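Local coordinates for BexL (Amycolatopsis orientalis, PDB 4XRW), which probably catalyses cyclisation and aromatisation of a polyketide chain, as a di-domain aromatase/cyclase of the BE-7585A biosynthetic pathway, at residues 202-207 against 222-227; 190-195 against 236-241. All coordinates share one frame; numbering follows the deposited sequence.

Interaction 1: 202-207 against 222-227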
loop_
_atom_site.group_PDB
_atom_site.type_symbol
_atom_site.label_atom_id
_atom_site.label_comp_id
_atom_site.label_asym_id
_atom_site.label_seq_id
_atom_site.Cartn_x
_atom_site.Cartn_y
_atom_site.Cartn_z
ATOM N N LEU A 202 -15.210 -0.284 20.218
ATOM C CA LEU A 202 -15.809 0.473 19.150
ATOM C C LEU A 202 -17.204 -0.049 18.809
ATOM O O LEU A 202 -17.408 -1.257 18.706
ATOM C CB LEU A 202 -14.927 0.451 17.895
ATOM C CG LEU A 202 -13.511 1.011 18.021
ATOM C CD1 LEU A 202 -12.771 0.777 16.713
ATOM C CD2 LEU A 202 -13.458 2.486 18.371
ATOM N N PRO A 203 -18.175 0.855 18.661
ATOM C CA PRO A 203 -19.552 0.326 18.563
ATOM C C PRO A 203 -19.884 -0.344 17.219
ATOM O O PRO A 203 -20.798 -1.153 17.148
ATOM C CB PRO A 203 -20.427 1.567 18.776
ATOM C CG PRO A 203 -19.539 2.746 18.555
ATOM C CD PRO A 203 -18.143 2.315 18.875
ATOM N N HIS A 204 -19.164 0.015 16.173
ATOM C CA HIS A 204 -19.454 -0.508 14.840
ATOM C C HIS A 204 -18.740 -1.866 14.568
ATOM O O HIS A 204 -18.994 -2.521 13.550
ATOM C CB HIS A 204 -19.085 0.549 13.771
ATOM C CG HIS A 204 -17.708 1.155 13.914
ATOM N ND1 HIS A 204 -16.649 0.779 13.111
ATOM C CD2 HIS A 204 -17.228 2.134 14.730
ATOM C CE1 HIS A 204 -15.575 1.478 13.439
ATOM N NE2 HIS A 204 -15.902 2.314 14.410
ATOM N N VAL A 205 -17.898 -2.301 15.494
ATOM C CA VAL A 205 -17.093 -3.537 15.337
ATOM C C VAL A 205 -17.660 -4.696 16.155
ATOM O O VAL A 205 -17.736 -4.636 17.384
ATOM C CB VAL A 205 -15.622 -3.277 15.750
ATOM C CG1 VAL A 205 -14.765 -4.577 15.633
ATOM C CG2 VAL A 205 -15.058 -2.179 14.919
ATOM N N SER A 206 -18.110 -5.754 15.486
ATOM C CA SER A 206 -18.708 -6.893 16.206
ATOM C C SER A 206 -17.753 -8.020 16.502
ATOM O O SER A 206 -17.980 -8.805 17.406
ATOM C CB SER A 206 -19.890 -7.456 15.408
ATOM O OG SER A 206 -19.431 -7.815 14.141
ATOM N N SER A 207 -16.662 -8.115 15.753
ATOM C CA SER A 207 -15.720 -9.206 15.938
ATOM C C SER A 207 -14.418 -8.856 15.237
ATOM O O SER A 207 -14.465 -8.145 14.212
ATOM C CB SER A 207 -16.307 -10.490 15.359
ATOM O OG SER A 207 -15.490 -11.617 15.621
ATOM N N MET A 222 -11.759 -7.847 10.283
ATOM C CA MET A 222 -12.801 -7.440 11.228
ATOM C C MET A 222 -14.173 -7.399 10.628
ATOM O O MET A 222 -14.338 -7.225 9.437
ATOM C CB MET A 222 -12.449 -6.107 11.856
ATOM C CG MET A 222 -12.207 -4.995 10.952
ATOM S SD MET A 222 -11.550 -3.616 11.945
ATOM C CE MET A 222 -12.877 -2.441 11.786
ATOM N N ASP A 223 -15.144 -7.649 11.507
ATOM C CA ASP A 223 -16.555 -7.606 11.215
ATOM C C ASP A 223 -17.143 -6.300 11.677
ATOM O O ASP A 223 -16.973 -5.909 12.850
ATOM C CB ASP A 223 -17.280 -8.736 11.927
ATOM C CG ASP A 223 -17.101 -10.068 11.261
ATOM O OD1 ASP A 223 -16.317 -10.194 10.282
ATOM O OD2 ASP A 223 -17.743 -11.009 11.740
ATOM N N THR A 224 -17.806 -5.615 10.768
ATOM C CA THR A 224 -18.391 -4.320 11.074
ATOM C C THR A 224 -19.842 -4.256 10.626
ATOM O O THR A 224 -20.259 -5.025 9.775
ATOM C CB THR A 224 -17.657 -3.203 10.400
ATOM O OG1 THR A 224 -17.599 -3.473 8.994
ATOM C CG2 THR A 224 -16.259 -3.102 10.942
ATOM N N ARG A 225 -20.592 -3.332 11.221
ATOM C CA ARG A 225 -21.921 -3.004 10.722
ATOM C C ARG A 225 -21.915 -1.569 10.258
ATOM O O ARG A 225 -21.516 -0.684 11.005
ATOM C CB ARG A 225 -22.982 -3.197 11.798
ATOM C CG ARG A 225 -24.370 -2.790 11.283
ATOM C CD ARG A 225 -25.418 -2.782 12.367
ATOM N NE ARG A 225 -26.174 -4.022 12.400
ATOM C CZ ARG A 225 -26.276 -4.824 13.457
ATOM N NH1 ARG A 225 -25.652 -4.539 14.602
ATOM N NH2 ARG A 225 -27.017 -5.923 13.373
ATOM N N ALA A 226 -22.403 -1.336 9.040
ATOM C CA ALA A 226 -22.384 -0.012 8.453
ATOM C C ALA A 226 -23.685 0.730 8.773
ATOM O O ALA A 226 -24.642 0.142 9.297
ATOM C CB ALA A 226 -22.173 -0.106 6.954
ATOM N N LYS A 227 -23.709 2.019 8.449
ATOM C CA LYS A 227 -24.874 2.867 8.711
ATOM C C LYS A 227 -26.160 2.328 8.058
ATOM O O LYS A 227 -27.226 2.324 8.674
ATOM C CB LYS A 227 -24.607 4.286 8.215
ATOM C CG LYS A 227 -23.862 5.181 9.194
ATOM C CD LYS A 227 -24.225 6.638 8.925
ATOM C CE LYS A 227 -25.748 6.821 8.931
ATOM N NZ LYS A 227 -26.179 8.186 8.491
HETATM O O HOH W 1 -19.512 -10.457 13.565
#
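Val-205 and Met-222 meet through their torsions: in Val-205 CG1 stands anti to the backbone N (chi1 178°), which leaves CG2 beside that N and anti to the carbonyl carbon, facing Met-222, while the methionine bends at chi3 (-114°) and swings its terminal methyl back, so that CE comes within 3.8 Å of Val-205 CG2, the two side chains crossing at about a right angle. Thr-224 CG2, also anti to the carbonyl carbon, lies near the plane of the His-204 ring, at its edge. The imidazole's ND1 is buried here without a polar partner in the model, and the His-204 side chain also touches Asn-313 of helix 299-326.

Three backbone bonds tie the strands. Arg-225 N donates to His-204 O at 2.9 Å, in the carbonyl plane. Ser-206 N reaches Asp-223 O at 2.9 Å, tilted off the plane of the Asp-223 carbonyl. Asp-223 N gives the nearly straight bond to Ser-207 O, 2.8 Å long. Val-205 and Thr-224 form a non-hydrogen-bonded pair, Ser-207 and Asp-223 a hydrogen-bonded one, and the extra residue on the first strand, Ser-206, makes a beta bulge. Ser-206 OG comes 3.2 Å from Asp-223 CB, and a water 2.7 Å from Ser-206 OG donates to Asp-223 OD2, bridging the two side chains. The other carboxylate oxygen, OD1, is hydrogen-bonded to Thr-233 on the next strand.

A type I turn from Leu-202 to Val-205 leads into the edge strand. The whole is a bulged antiparallel hairpin, 205-212 with 217-225, at the margin of a helix-grip sheet.

Interaction 2: 190-195 against 236-241; sequences DFVDQA and SVRVCF
Arg-238 meets the end of helix 185-193 through the edge of its guanidinium. NH2 donates to Val-192 O at 2.8 Å, with the oxygen close to the guanidinium plane and an N-H...O angle of 157°; NH1 adds a weak bond to the same oxygen at 3.2 Å. One carbonyl thus receives both terminal nitrogens, which discourages the group from turning about its long axis. Asp-193 O is also near NH2, but its angle is too poor for a bond. Ala-195 CB lies 3.8 Å from Arg-238 NH2, and Val-192 CG1 sits 4.0 Å from NH1, the valine and arginine crossing at about a right angle. Asp-193, on the last turn of the helix with CG anti to the backbone N (chi1 -178°), places OD1 3.4 Å from SG of Cys-240, two residues farther along the strand.

The next shell explains the placement. Gln-218 of strand 217-225 accepts from Arg-238 NH2 through OE1 while its NE2 donates to Asp-193 O, so one amide serves both the arginine and the carbonyl that NH2 approaches. Leu-220, Ile-246, Tyr-248 and Trp-198 pack against the arginine side chain, and Trp-198 also touches Val-192. Beyond the helix, Gln-194 is the centre of an inverse gamma turn that brings Ala-195 back towards the sheet.

A leucine in place of Arg-238 would probably leave the buried Val-192 carbonyl without these donors and Gln-218 OE1 without its mate, freeing the helix end to shift over the sheet. Chemically, the contact sets a positive charge among carbonyl oxygens at a helix C-terminus, where the helix dipole probably favours it; the carboxylate of Asp-193, with OD1 4.6 Å from NH2, is likely to add a further electrostatic pull without direct contact.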
loop_
_atom_site.group_PDB
_atom_site.type_symbol
_atom_site.label_atom_id
_atom_site.label_comp_id
_atom_site.label_asym_id
_atom_site.label_seq_id
_atom_site.Cartn_x
_atom_site.Cartn_y
_atom_site.Cartn_z
ATOM N N ASP A 190 -1.419 3.143 21.058
ATOM C CA ASP A 190 -1.787 1.836 21.582
ATOM C C ASP A 190 -3.245 1.522 21.335
ATOM O O ASP A 190 -3.595 0.381 21.061
ATOM C CB ASP A 190 -1.517 1.714 23.089
ATOM C CG ASP A 190 -0.015 1.592 23.441
ATOM O OD1 ASP A 190 0.837 1.313 22.561
ATOM O OD2 ASP A 190 0.307 1.770 24.633
ATOM N N PHE A 191 -4.124 2.508 21.463
ATOM C CA PHE A 191 -5.541 2.265 21.206
ATOM C C PHE A 191 -5.786 1.788 19.756
ATOM O O PHE A 191 -6.595 0.895 19.524
ATOM C CB PHE A 191 -6.364 3.542 21.481
ATOM C CG PHE A 191 -7.836 3.374 21.290
ATOM C CD1 PHE A 191 -8.438 3.546 20.040
ATOM C CD2 PHE A 191 -8.649 3.042 22.367
ATOM C CE1 PHE A 191 -9.782 3.385 19.871
ATOM C CE2 PHE A 191 -10.003 2.880 22.205
ATOM C CZ PHE A 191 -10.587 3.066 20.962
ATOM N N VAL A 192 -5.108 2.407 18.803
ATOM C CA VAL A 192 -5.288 2.033 17.374
ATOM C C VAL A 192 -4.489 0.749 17.002
ATOM O O VAL A 192 -4.941 -0.059 16.188
ATOM C CB VAL A 192 -4.885 3.192 16.454
ATOM C CG1 VAL A 192 -5.152 2.851 15.066
ATOM C CG2 VAL A 192 -5.699 4.474 16.836
ATOM N N ASP A 193 -3.332 0.568 17.617
ATOM C CA ASP A 193 -2.495 -0.623 17.389
ATOM C C ASP A 193 -3.181 -1.895 17.888
ATOM O O ASP A 193 -3.198 -2.930 17.213
ATOM C CB ASP A 193 -1.150 -0.438 18.087
ATOM C CG ASP A 193 -0.187 -1.608 17.878
ATOM O OD1 ASP A 193 0.003 -2.053 16.727
ATOM O OD2 ASP A 193 0.394 -2.055 18.890
ATOM N N GLN A 194 -3.748 -1.828 19.091
ATOM C CA GLN A 194 -4.327 -2.994 19.725
ATOM C C GLN A 194 -5.741 -3.254 19.238
ATOM O O GLN A 194 -6.757 -3.141 19.977
ATOM C CB GLN A 194 -4.263 -2.830 21.259
ATOM C CG GLN A 194 -2.837 -2.718 21.732
ATOM C CD GLN A 194 -2.692 -2.491 23.231
ATOM O OE1 GLN A 194 -3.564 -2.841 24.017
ATOM N NE2 GLN A 194 -1.578 -1.906 23.618
ATOM N N ALA A 195 -5.839 -3.639 17.969
ATOM C CA ALA A 195 -7.130 -3.729 17.327
ATOM C C ALA A 195 -7.913 -4.962 17.769
ATOM O O ALA A 195 -9.121 -5.016 17.588
ATOM C CB ALA A 195 -6.970 -3.705 15.788
ATOM N N SER A 236 -7.286 -5.909 6.158
ATOM C CA SER A 236 -6.196 -5.029 5.784
ATOM C C SER A 236 -4.883 -5.538 6.366
ATOM O O SER A 236 -4.872 -6.294 7.347
ATOM C CB SER A 236 -6.464 -3.616 6.275
ATOM O OG SER A 236 -6.550 -3.647 7.698
ATOM N N VAL A 237 -3.778 -5.109 5.772
ATOM C CA VAL A 237 -2.459 -5.407 6.305
ATOM C C VAL A 237 -1.883 -4.086 6.815
ATOM O O VAL A 237 -1.967 -3.066 6.114
ATOM C CB VAL A 237 -1.552 -6.047 5.237
ATOM C CG1 VAL A 237 -0.125 -6.130 5.736
ATOM C CG2 VAL A 237 -2.099 -7.417 4.851
ATOM N N ARG A 238 -1.408 -4.077 8.052
ATOM C CA ARG A 238 -0.897 -2.872 8.690
ATOM C C ARG A 238 0.566 -3.041 9.098
ATOM O O ARG A 238 1.003 -4.114 9.513
ATOM C CB ARG A 238 -1.748 -2.515 9.939
ATOM C CG ARG A 238 -3.218 -2.672 9.707
ATOM C CD ARG A 238 -4.070 -1.817 10.681
ATOM N NE ARG A 238 -3.759 -2.166 12.064
ATOM C CZ ARG A 238 -4.273 -1.561 13.133
ATOM N NH1 ARG A 238 -5.107 -0.558 12.984
ATOM N NH2 ARG A 238 -3.940 -1.960 14.345
ATOM N N VAL A 239 1.292 -1.955 8.966
ATOM C CA VAL A 239 2.640 -1.845 9.431
ATOM C C VAL A 239 2.699 -0.776 10.544
ATOM O O VAL A 239 2.379 0.403 10.317
ATOM C CB VAL A 239 3.594 -1.454 8.292
ATOM C CG1 VAL A 239 4.997 -1.541 8.779
ATOM C CG2 VAL A 239 3.397 -2.366 7.039
ATOM N N CYS A 240 3.162 -1.204 11.709
ATOM C CA CYS A 240 3.097 -0.407 12.937
ATOM C C CYS A 240 4.501 0.041 13.401
ATOM O O CYS A 240 5.421 -0.766 13.534
ATOM C CB CYS A 240 2.397 -1.247 14.011
ATOM S SG CYS A 240 0.809 -1.906 13.419
ATOM N N PHE A 241 4.628 1.328 13.667
ATOM C CA PHE A 241 5.881 1.971 14.085
ATOM C C PHE A 241 5.616 2.686 15.433
ATOM O O PHE A 241 5.068 3.769 15.440
ATOM C CB PHE A 241 6.330 2.973 13.049
ATOM C CG PHE A 241 6.615 2.369 11.687
ATOM C CD1 PHE A 241 7.874 1.871 11.387
ATOM C CD2 PHE A 241 5.633 2.293 10.733
ATOM C CE1 PHE A 241 8.154 1.310 10.140
ATOM C CE2 PHE A 241 5.906 1.723 9.466
ATOM C CZ PHE A 241 7.165 1.234 9.188
#

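Overall arrangement
Followed from the N terminus, the chain passes through the first seven-stranded antiparallel sheet and then the long helix 138-166 before entering the second half, where both contacts lie. Helix 185-193 supplies the first side of interaction 2, and the chain then runs through helix 198-201 and the hairpin of strands 205-212 and 217-225, whose pairing is interaction 1. Only afterwards does strand 231-241 return to close interaction 2, so the shorter loop sits within the longer one. Their centres are about 17 Å apart, yet they touch where Leu-202 packs on Phe-191. Interaction 1 joins neighbouring strands at the sheet's edge; interaction 2 ties helix 185-193 to an inner strand of the same sheet.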